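Local coordinates for putative TIM-barrel metal-dependent hydrolase (Mycobacterium avium subsp. paratuberculosis S397, PDB 4DZI), which is probably a metal-dependent hydrolase of the amidohydrolase superfamily, its substrate not established, and holds two cadmium ions in a bimetal site, at residues K374-S377 with E378-R382. Residues are numbered along the deposited sequence; the frame is centred on the assembly and turned at random.
Sequences KGFS and ESDIR
S377 and D380 face each other across the first turn of helix 378-393. The S377 hydroxyl sits between its own backbone N and carbonyl carbon (chi1 66°), which turns it back over the start of the helix, where S377 OG accepts a hydrogen bond from D380 N at 3.1 Å, a fairly straight one. One residue further on, I381 N donates to S377 O at 2.9 Å; this is the first i to i+4 bond of the helix, and R382 N to E378 O continues the pattern. The carboxylate of D380 does not bind the capping residue directly. A water links the two instead: it accepts from S377 N at 2.9 Å and donates to D380 OD2, a short bond of 2.5 Å. Here chi1 of -80° sets D380 CG beside its own backbone N, swinging the acid back toward the chain that enters the helix. A negative charge at this end would probably interact favourably with the helix dipole. F376 lies just before the cap, its CD1 3.9 Å from D380 CB, with ring and carboxylate planes 69° apart and the two side chains crossing at about a right angle. I381 CG1 packs 3.9 Å from F376 CB, an apolar contact, while I381 CD1 lies against the backbone near F376 O. Beyond this turn F376 rests on L339 and A343 of helix 339-346 and, with D380, on V348, while I381 reaches Y7 and L373. The contact is thus a serine N-cap with a hydrophobic contact between F376 and I381, the residues just before the cap and four after it, the hydrophobic staple pattern, at the surface start of a C-terminal helix of this amidohydrolase.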
ATOM      1  N   LYS C 374     -19.499  10.153 -21.181  1.00 25.26           N
ATOM      2  CA  LYS C 374     -19.583  11.029 -22.350  1.00 30.98           C
ATOM      3  C   LYS C 374     -18.341  10.897 -23.252  1.00 28.21           C
ATOM      4  O   LYS C 374     -18.366  11.279 -24.419  1.00 34.58           O
ATOM      5  CB  LYS C 374     -19.830  12.476 -21.931  1.00 39.42           C
ATOM      6  CG  LYS C 374     -21.121  12.680 -21.146  1.00 45.07           C
ATOM      7  CD  LYS C 374     -21.184  14.085 -20.550  1.00 80.92           C
ATOM      8  CE  LYS C 374     -22.105  14.170 -19.336  1.00 70.50           C
ATOM      9  NZ  LYS C 374     -23.549  14.055 -19.685  1.00 71.93           N
ATOM     10  N   GLY C 375     -17.265  10.324 -22.738  1.00 28.12           N
ATOM     11  CA  GLY C 375     -16.096  10.107 -23.600  1.00 37.53           C
ATOM     12  C   GLY C 375     -16.122   8.857 -24.479  1.00 49.81           C
ATOM     13  O   GLY C 375     -15.098   8.465 -25.037  1.00 42.82           O
ATOM     14  N   PHE C 376     -17.282   8.222 -24.617  1.00 22.62           N
ATOM     15  CA  PHE C 376     -17.343   6.916 -25.271  1.00 16.00           C
ATOM     16  C   PHE C 376     -18.408   6.904 -26.371  1.00 16.50           C
ATOM     17  O   PHE C 376     -19.420   7.560 -26.236  1.00 22.68           O
ATOM     18  CB  PHE C 376     -17.714   5.864 -24.229  1.00 20.17           C
ATOM     19  CG  PHE C 376     -16.589   5.524 -23.291  1.00 21.76           C
ATOM     20  CD1 PHE C 376     -15.653   4.567 -23.640  1.00 17.98           C
ATOM     21  CD2 PHE C 376     -16.489   6.158 -22.054  1.00 18.88           C
ATOM     22  CE1 PHE C 376     -14.598   4.250 -22.778  1.00 23.02           C
ATOM     23  CE2 PHE C 376     -15.437   5.847 -21.187  1.00 19.94           C
ATOM     24  CZ  PHE C 376     -14.505   4.895 -21.556  1.00 22.80           C
ATOM     25  N   SER C 377     -18.181   6.081 -27.392  1.00 20.36           N
ATOM     26  CA  SER C 377     -19.198   5.850 -28.429  1.00 21.05           C
ATOM     27  C   SER C 377     -20.433   5.168 -27.864  1.00 23.97           C
ATOM     28  O   SER C 377     -20.397   4.504 -26.813  1.00 17.63           O
ATOM     29  CB  SER C 377     -18.630   4.985 -29.542  1.00 23.52           C
ATOM     30  OG  SER C 377     -18.335   3.690 -29.063  1.00 20.16           O
ATOM     31  N   GLU C 378     -21.535   5.307 -28.586  1.00 22.67           N
ATOM     32  CA  GLU C 378     -22.799   4.704 -28.153  1.00 18.48           C
ATOM     33  C   GLU C 378     -22.596   3.191 -27.971  1.00 18.59           C
ATOM     34  O   GLU C 378     -23.137   2.597 -27.037  1.00 21.08           O
ATOM     35  CB  GLU C 378     -23.885   4.971 -29.208  1.00 23.28           C
ATOM     36  CG  GLU C 378     -25.284   4.653 -28.731  1.00 29.44           C
ATOM     37  CD  GLU C 378     -26.338   4.871 -29.808  1.00 30.35           C
ATOM     38  OE1 GLU C 378     -25.986   5.388 -30.890  1.00 30.89           O
ATOM     39  OE2 GLU C 378     -27.509   4.517 -29.559  1.00 31.11           O
ATOM     40  N   SER C 379     -21.854   2.550 -28.858  1.00 15.89           N
ATOM     41  CA  SER C 379     -21.668   1.114 -28.731  1.00 19.86           C
ATOM     42  C   SER C 379     -20.733   0.719 -27.594  1.00 24.27           C
ATOM     43  O   SER C 379     -20.914  -0.345 -27.000  1.00 18.01           O
ATOM     44  CB  SER C 379     -21.248   0.446 -30.043  1.00 23.07           C
ATOM     45  OG  SER C 379     -20.052   0.999 -30.519  1.00 28.48           O
ATOM     46  N   ASP C 380     -19.735   1.552 -27.285  1.00 17.57           N
ATOM     47  CA  ASP C 380     -18.936   1.292 -26.088  1.00 12.69           C
ATOM     48  C   ASP C 380     -19.735   1.476 -24.790  1.00 15.87           C
ATOM     49  O   ASP C 380     -19.488   0.768 -23.808  1.00 15.47           O
ATOM     50  CB  ASP C 380     -17.646   2.184 -26.051  1.00 15.14           C
ATOM     51  CG  ASP C 380     -16.529   1.648 -26.939  1.00 23.45           C
ATOM     52  OD1 ASP C 380     -16.614   0.497 -27.422  1.00 24.31           O
ATOM     53  OD2 ASP C 380     -15.539   2.383 -27.138  1.00 26.69           O
ATOM     54  N   ILE C 381     -20.651   2.440 -24.773  1.00 16.89           N
ATOM     55  CA  ILE C 381     -21.535   2.615 -23.609  1.00 19.92           C
ATOM     56  C   ILE C 381     -22.373   1.364 -23.415  1.00 20.35           C
ATOM     57  O   ILE C 381     -22.555   0.903 -22.294  1.00 16.32           O
ATOM     58  CB  ILE C 381     -22.401   3.873 -23.711  1.00 17.03           C
ATOM     59  CG1 ILE C 381     -21.489   5.098 -23.624  1.00 19.99           C
ATOM     60  CG2 ILE C 381     -23.453   3.920 -22.601  1.00 16.07           C
ATOM     61  CD1 ILE C 381     -22.146   6.410 -23.979  1.00 22.17           C
ATOM     62  N   ARG C 382     -22.862   0.787 -24.514  1.00 14.97           N
ATOM     63  CA  ARG C 382     -23.617  -0.484 -24.426  1.00 18.90           C
ATOM     64  C   ARG C 382     -22.772  -1.613 -23.846  1.00 14.67           C
ATOM     65  O   ARG C 382     -23.283  -2.451 -23.095  1.00 16.20           O
ATOM     66  CB  ARG C 382     -24.213  -0.838 -25.803  1.00 18.79           C
ATOM     67  CG  ARG C 382     -24.678  -2.286 -26.019  1.00 19.58           C
ATOM     68  CD  ARG C 382     -25.996  -2.582 -25.321  1.00 18.68           C
ATOM     69  NE  ARG C 382     -26.510  -3.913 -25.638  1.00 18.04           N
ATOM     70  CZ  ARG C 382     -27.555  -4.151 -26.436  1.00 20.42           C
ATOM     71  NH1 ARG C 382     -28.202  -3.146 -27.030  1.00 17.34           N
ATOM     72  NH2 ARG C 382     -27.961  -5.406 -26.628  1.00 16.51           N
TER
HETATM   73  O   HOH W   1     -15.552   4.860 -27.536  1.00 22.60           O